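Local coordinates for tail spike protein gp49 (Pseudomonas phage LKA1, PDB 4RU4), which probably cleaves the O-specific polysaccharide of Pseudomonas as a lyase, degrading the host cell envelope while the phage enters the cell, at residues Met510-Leu515 with Phe536-Lys542; Asn399-Val405 with Tyr439-Arg444. All blocks are in the same frame, centred on the assembly; numbering follows the deposited sequence.

Contact 1: residues Met510-Leu515 with Phe536-Lys542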
loop_
_atom_site.group_PDB
_atom_site.type_symbol
_atom_site.label_atom_id
_atom_site.label_comp_id
_atom_site.label_asym_id
_atom_site.label_seq_id
_atom_site.Cartn_x
_atom_site.Cartn_y
_atom_site.Cartn_z
ATOM N N MET B 510 -10.600 23.344 17.848
ATOM C CA MET B 510 -9.854 23.491 16.610
ATOM C C MET B 510 -8.365 23.401 16.820
ATOM O O MET B 510 -7.864 23.859 17.840
ATOM C CB MET B 510 -10.101 24.875 16.003
ATOM C CG MET B 510 -11.472 25.058 15.438
ATOM S SD MET B 510 -11.592 26.757 14.854
ATOM C CE MET B 510 -13.294 26.726 14.296
ATOM N N ARG B 511 -7.674 22.831 15.831
ATOM C CA ARG B 511 -6.234 22.994 15.676
ATOM C C ARG B 511 -5.966 23.615 14.299
ATOM O O ARG B 511 -6.441 23.090 13.289
ATOM C CB ARG B 511 -5.513 21.639 15.825
ATOM C CG ARG B 511 -4.008 21.733 15.806
ATOM C CD ARG B 511 -3.351 20.351 15.813
ATOM N NE ARG B 511 -3.886 19.502 16.841
ATOM C CZ ARG B 511 -4.065 18.185 16.732
ATOM N NH1 ARG B 511 -3.695 17.491 15.651
ATOM N NH2 ARG B 511 -4.585 17.554 17.758
ATOM N N MET B 512 -5.274 24.763 14.265
ATOM C CA MET B 512 -5.001 25.496 13.019
ATOM C C MET B 512 -3.515 25.845 12.982
ATOM O O MET B 512 -2.895 26.031 14.041
ATOM C CB MET B 512 -5.850 26.781 12.912
ATOM C CG MET B 512 -7.359 26.522 12.856
ATOM S SD MET B 512 -7.839 25.888 11.241
ATOM C CE MET B 512 -9.139 24.736 11.680
ATOM N N PRO B 513 -2.933 25.909 11.776
ATOM C CA PRO B 513 -1.471 25.987 11.626
ATOM C C PRO B 513 -0.897 27.268 12.220
ATOM O O PRO B 513 -1.612 28.271 12.329
ATOM C CB PRO B 513 -1.265 26.007 10.100
ATOM C CG PRO B 513 -2.554 25.458 9.505
ATOM C CD PRO B 513 -3.636 25.834 10.477
ATOM N N VAL B 514 0.390 27.228 12.552
ATOM C CA VAL B 514 1.112 28.367 13.113
ATOM C C VAL B 514 1.670 29.259 12.001
ATOM O O VAL B 514 2.216 28.768 11.013
ATOM C CB VAL B 514 2.287 27.880 14.012
ATOM C CG1 VAL B 514 3.012 29.055 14.675
ATOM C CG2 VAL B 514 1.755 26.906 15.059
ATOM N N LEU B 515 1.535 30.567 12.175
ATOM C CA LEU B 515 2.170 31.530 11.293
ATOM C C LEU B 515 2.953 32.453 12.209
ATOM O O LEU B 515 2.584 32.609 13.364
ATOM C CB LEU B 515 1.125 32.336 10.525
ATOM C CG LEU B 515 0.370 31.514 9.479
ATOM C CD1 LEU B 515 -0.795 32.322 8.891
ATOM C CD2 LEU B 515 1.354 31.066 8.388
ATOM N N PHE B 536 -2.011 38.206 8.444
ATOM C CA PHE B 536 -1.621 36.797 8.406
ATOM C C PHE B 536 -1.678 36.244 6.981
ATOM O O PHE B 536 -2.590 36.582 6.201
ATOM C CB PHE B 536 -2.549 35.950 9.273
ATOM C CG PHE B 536 -2.653 36.405 10.718
ATOM C CD1 PHE B 536 -1.546 36.900 11.404
ATOM C CD2 PHE B 536 -3.876 36.337 11.383
ATOM C CE1 PHE B 536 -1.660 37.301 12.744
ATOM C CE2 PHE B 536 -3.994 36.743 12.702
ATOM C CZ PHE B 536 -2.886 37.230 13.386
ATOM N N ARG B 537 -0.732 35.357 6.669
ATOM C CA ARG B 537 -0.712 34.686 5.379
ATOM C C ARG B 537 -2.016 33.935 5.137
ATOM O O ARG B 537 -2.487 33.878 4.008
ATOM C CB ARG B 537 0.451 33.711 5.311
ATOM C CG ARG B 537 0.617 33.011 3.940
ATOM C CD ARG B 537 1.737 31.923 4.023
ATOM N NE ARG B 537 1.820 31.161 2.770
ATOM C CZ ARG B 537 2.510 31.572 1.713
ATOM N NH1 ARG B 537 3.193 32.717 1.765
ATOM N NH2 ARG B 537 2.525 30.842 0.611
ATOM N N TYR B 538 -2.567 33.327 6.197
ATOM C CA TYR B 538 -3.862 32.652 6.135
ATOM C C TYR B 538 -4.854 33.321 7.091
ATOM O O TYR B 538 -4.480 33.786 8.161
ATOM C CB TYR B 538 -3.732 31.164 6.526
ATOM C CG TYR B 538 -2.573 30.475 5.833
ATOM C CD1 TYR B 538 -2.320 30.700 4.480
ATOM C CD2 TYR B 538 -1.720 29.632 6.525
ATOM C CE1 TYR B 538 -1.238 30.098 3.839
ATOM C CE2 TYR B 538 -0.624 29.010 5.886
ATOM C CZ TYR B 538 -0.399 29.259 4.551
ATOM O OH TYR B 538 0.664 28.672 3.911
ATOM N N ILE B 539 -6.128 33.322 6.719
ATOM C CA ILE B 539 -7.160 33.824 7.605
ATOM C C ILE B 539 -7.681 32.688 8.504
ATOM O O ILE B 539 -8.097 31.637 8.013
ATOM C CB ILE B 539 -8.324 34.422 6.787
ATOM C CG1 ILE B 539 -7.818 35.588 5.927
ATOM C CG2 ILE B 539 -9.458 34.858 7.718
ATOM C CD1 ILE B 539 -8.703 35.902 4.756
ATOM N N TYR B 540 -7.663 32.910 9.817
ATOM C CA TYR B 540 -8.130 31.927 10.797
ATOM C C TYR B 540 -9.661 31.964 10.961
ATOM O O TYR B 540 -10.300 32.953 10.598
ATOM C CB TYR B 540 -7.444 32.169 12.159
ATOM C CG TYR B 540 -5.962 31.871 12.154
ATOM C CD1 TYR B 540 -5.496 30.570 12.379
ATOM C CD2 TYR B 540 -5.023 32.891 11.918
ATOM C CE1 TYR B 540 -4.141 30.282 12.364
ATOM C CE2 TYR B 540 -3.650 32.618 11.887
ATOM C CZ TYR B 540 -3.213 31.302 12.136
ATOM O OH TYR B 540 -1.862 31.012 12.122
ATOM N N PRO B 541 -10.261 30.877 11.496
ATOM C CA PRO B 541 -11.717 30.901 11.716
ATOM C C PRO B 541 -12.149 31.881 12.796
ATOM O O PRO B 541 -13.305 32.283 12.805
ATOM C CB PRO B 541 -12.058 29.463 12.152
ATOM C CG PRO B 541 -10.836 28.629 11.834
ATOM C CD PRO B 541 -9.655 29.576 11.829
ATOM N N LYS B 542 -11.239 32.256 13.693
ATOM C CA LYS B 542 -11.527 33.227 14.752
ATOM C C LYS B 542 -10.173 33.790 15.182
ATOM O O LYS B 542 -9.154 33.325 14.688
ATOM C CB LYS B 542 -12.216 32.540 15.941
ATOM C CG LYS B 542 -11.407 31.367 16.531
ATOM C CD LYS B 542 -12.280 30.545 17.492
ATOM C CE LYS B 542 -11.449 29.529 18.249
ATOM N NZ LYS B 542 -12.278 28.834 19.293
#

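Contact 2: residues Asn399-Val405 with Tyr439-Arg444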
loop_
_atom_site.group_PDB
_atom_site.type_symbol
_atom_site.label_atom_id
_atom_site.label_comp_id
_atom_site.label_asym_id
_atom_site.label_seq_id
_atom_site.Cartn_x
_atom_site.Cartn_y
_atom_site.Cartn_z
ATOM N N ASN B 399 -21.045 24.243 -6.508
ATOM C CA ASN B 399 -21.214 24.214 -5.050
ATOM C C ASN B 399 -20.619 22.996 -4.327
ATOM O O ASN B 399 -21.102 22.608 -3.266
ATOM C CB ASN B 399 -22.689 24.427 -4.652
ATOM C CG ASN B 399 -23.114 25.894 -4.772
ATOM O OD1 ASN B 399 -22.387 26.804 -4.341
ATOM N ND2 ASN B 399 -24.265 26.128 -5.380
ATOM N N ARG B 400 -19.570 22.410 -4.903
ATOM C CA ARG B 400 -18.961 21.209 -4.354
ATOM C C ARG B 400 -17.477 21.426 -4.064
ATOM O O ARG B 400 -16.817 22.215 -4.754
ATOM C CB ARG B 400 -19.179 20.014 -5.309
ATOM C CG ARG B 400 -20.649 19.511 -5.341
ATOM C CD ARG B 400 -20.953 18.470 -6.443
ATOM N NE ARG B 400 -20.817 19.032 -7.787
ATOM C CZ ARG B 400 -21.178 18.426 -8.916
ATOM N NH1 ARG B 400 -21.717 17.221 -8.906
ATOM N NH2 ARG B 400 -20.980 19.039 -10.073
ATOM N N GLY B 401 -16.954 20.733 -3.049
ATOM C CA GLY B 401 -15.519 20.787 -2.753
ATOM C C GLY B 401 -14.771 19.900 -3.732
ATOM O O GLY B 401 -15.406 19.115 -4.449
ATOM N N VAL B 402 -13.443 20.009 -3.782
ATOM C CA VAL B 402 -12.642 19.047 -4.547
ATOM C C VAL B 402 -12.820 17.685 -3.894
ATOM O O VAL B 402 -12.949 16.652 -4.568
ATOM C CB VAL B 402 -11.147 19.459 -4.589
ATOM C CG1 VAL B 402 -10.271 18.336 -5.223
ATOM C CG2 VAL B 402 -10.996 20.815 -5.323
ATOM N N ILE B 403 -12.874 17.712 -2.567
ATOM C CA ILE B 403 -13.352 16.596 -1.777
ATOM C C ILE B 403 -14.671 17.059 -1.182
ATOM O O ILE B 403 -14.722 18.072 -0.459
ATOM C CB ILE B 403 -12.379 16.254 -0.650
ATOM C CG1 ILE B 403 -11.017 15.886 -1.248
ATOM C CG2 ILE B 403 -12.958 15.107 0.240
ATOM C CD1 ILE B 403 -9.898 15.930 -0.237
ATOM N N ASP B 404 -15.758 16.367 -1.519
ATOM C CA ASP B 404 -17.072 16.907 -1.217
ATOM C C ASP B 404 -17.892 16.022 -0.292
ATOM O O ASP B 404 -18.001 14.809 -0.534
ATOM C CB ASP B 404 -17.860 17.138 -2.521
ATOM C CG ASP B 404 -19.154 17.924 -2.280
ATOM O OD1 ASP B 404 -19.050 19.115 -1.924
ATOM O OD2 ASP B 404 -20.265 17.356 -2.427
ATOM N N VAL B 405 -18.484 16.623 0.746
ATOM C CA VAL B 405 -19.389 15.901 1.643
ATOM C C VAL B 405 -20.732 16.644 1.717
ATOM O O VAL B 405 -20.994 17.411 2.653
ATOM C CB VAL B 405 -18.787 15.711 3.071
ATOM C CG1 VAL B 405 -19.641 14.737 3.861
ATOM C CG2 VAL B 405 -17.335 15.224 2.974
ATOM N N TYR B 439 -12.855 25.820 -2.673
ATOM C CA TYR B 439 -12.459 25.223 -1.403
ATOM C C TYR B 439 -12.046 23.760 -1.617
ATOM O O TYR B 439 -12.590 23.060 -2.476
ATOM C CB TYR B 439 -13.586 25.309 -0.352
ATOM C CG TYR B 439 -14.979 25.303 -0.967
ATOM C CD1 TYR B 439 -15.619 24.113 -1.272
ATOM C CD2 TYR B 439 -15.640 26.500 -1.243
ATOM C CE1 TYR B 439 -16.886 24.106 -1.863
ATOM C CE2 TYR B 439 -16.914 26.505 -1.822
ATOM C CZ TYR B 439 -17.521 25.305 -2.125
ATOM O OH TYR B 439 -18.766 25.316 -2.695
ATOM N N LEU B 440 -11.061 23.303 -0.864
ATOM C CA LEU B 440 -10.574 21.933 -1.080
ATOM C C LEU B 440 -11.580 20.916 -0.577
ATOM O O LEU B 440 -11.826 19.893 -1.221
ATOM C CB LEU B 440 -9.219 21.727 -0.428
ATOM C CG LEU B 440 -8.154 22.684 -0.980
ATOM C CD1 LEU B 440 -6.835 22.395 -0.312
ATOM C CD2 LEU B 440 -8.037 22.487 -2.503
ATOM N N LEU B 441 -12.162 21.189 0.581
ATOM C CA LEU B 441 -13.161 20.266 1.127
ATOM C C LEU B 441 -14.379 21.056 1.586
ATOM O O LEU B 441 -14.258 22.103 2.224
ATOM C CB LEU B 441 -12.597 19.437 2.299
ATOM C CG LEU B 441 -13.546 18.429 2.962
ATOM C CD1 LEU B 441 -12.763 17.212 3.479
ATOM C CD2 LEU B 441 -14.386 19.041 4.083
ATOM N N ARG B 442 -15.556 20.541 1.262
ATOM C CA ARG B 442 -16.791 21.123 1.775
ATOM C C ARG B 442 -17.552 20.017 2.481
ATOM O O ARG B 442 -17.631 18.896 1.965
ATOM C CB ARG B 442 -17.661 21.670 0.629
ATOM C CG ARG B 442 -18.931 22.419 1.163
ATOM C CD ARG B 442 -19.670 23.176 0.100
ATOM N NE ARG B 442 -20.749 23.979 0.691
ATOM C CZ ARG B 442 -21.636 24.681 -0.006
ATOM N NH1 ARG B 442 -21.602 24.671 -1.329
ATOM N NH2 ARG B 442 -22.570 25.398 0.631
ATOM N N ALA B 443 -18.097 20.334 3.655
ATOM C CA ALA B 443 -19.085 19.500 4.328
ATOM C C ALA B 443 -20.246 20.408 4.692
ATOM O O ALA B 443 -20.042 21.513 5.205
ATOM C CB ALA B 443 -18.482 18.854 5.590
ATOM N N ARG B 444 -21.461 19.959 4.410
ATOM C CA ARG B 444 -22.658 20.765 4.651
ATOM C C ARG B 444 -23.725 19.853 5.268
ATOM O O ARG B 444 -24.074 18.804 4.704
ATOM C CB ARG B 444 -23.180 21.394 3.351
ATOM C CG ARG B 444 -24.455 22.265 3.547
ATOM C CD ARG B 444 -24.927 22.895 2.222
ATOM N NE ARG B 444 -25.261 21.820 1.305
ATOM C CZ ARG B 444 -26.445 21.224 1.245
ATOM N NH1 ARG B 444 -27.458 21.654 1.998
ATOM N NH2 ARG B 444 -26.624 20.226 0.389
HETATM O O HOH W 1 -19.885 27.533 -3.372
HETATM O O HOH W 2 -14.371 24.028 -4.577
#

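Contact 1: residues Met510-Leu515 with Phe536-Lys542
A hydrogen bond joins the strand Met510-Leu515 to the loop Phe536-Lys542: Tyr540 OH donates to Pro513 O at 2.8 Å. A tyrosine suits the place because its ring spans the gap, the backbones standing 7.5 Å apart between the CA atoms of Met512 and Tyr540, while its hydroxyl satisfies a strand carbonyl.

The remaining contacts are mostly apolar. Met510 SD meets Pro541 CG at 3.6 Å, and Met512 CB lies at the edge of the Tyr540 ring, 3.8 Å from CD1; flexible methionines mould themselves to the rigid proline and the ring. Leu515 is the most deeply engaged strand residue, its CD1 lying 4.0 Å from Phe536 CB and 3.7 Å from Tyr538 CD2.

Other polar side chains of the loop bond one another or partners beyond the strand: Arg537 NE donates to Tyr538 OH at 3.0 Å, its NH2 reaches Leu492 O, and Tyr538 OH also bonds the C-terminal Val602 of a second subunit. Lys542 NZ forms a salt bridge with Glu601.

Strand 510-522 pairs in parallel with 484-487 and antiparallel with 590-600. The loop, linking strands 529-535 and 545-551, packs Pro541 on Ile599 of strand 590-600 and Tyr540 on Leu498 of strand 497-501.

Contact 2: residues Asn399-Val405 with Tyr439-Arg444
Strands 403-405 and 441-444 run parallel, their axes 4.8 Å apart and 2° from alignment. Ile403 pairs with Leu441, Asp404 with Arg442 and Val405 with Ala443. The hydrogen-bond ladder alternates between strands: Ile403 N to Leu440 O (2.8 Å), Arg442 N to Ile403 O (3.1 Å), Val405 N to Arg442 O (2.7 Å) and Arg444 N to Val405 O (3.1 Å). Ahead of it, Val402 N makes a weak bond to Tyr439 O (3.4 Å), where the chain turns a corner at Leu440. Gly401 fits the tight approach here, since a CB would clash with Arg442 N and Ile403 O.

Ile403, Leu441, Val405 and Ala443 share one face, as stacked apolar residues do inside a beta-helix; Ile403 CG2 lies 3.9 Å from Leu441 CD1. On the other face, Asp404 OD1 accepts from Gly401 N (2.9 Å), tying down the turn. The long Arg442 reaches back so that NH1 donates to Asn399 O (2.9 Å), while its NE makes a salt bridge with Asp473. Water 1 links Asn399 OD1 (2.8 Å) to Tyr439 OH (2.6 Å).

The two strands are neighbours in a six-stranded parallel sheet, with strand 372-377 beside 403-405 and strand 468-474 beside 439-446; across the interior, Ile403 and Leu441 pack on Ile424 of strand 420-425.

The two contacts follow one another along the chain, with centres 19 Å apart and nearest atoms about 10 Å apart, so they do not touch. Contact 2 joins adjacent rungs within the pectin lyase-like beta-helix, whereas contact 1 lies where the stacked strands give way to the C-terminal Ig-like region, and there other subunits of the trimer come close. No other chain touches the segments of contact 2. A calcium ion bound by Gly368 and Asp394 lies beside contact 2, about 6 Å from the Arg400 side chain, and the side chains of Val402 and Asp394 are also about 6 Å apart. Contact 1 is away from that site.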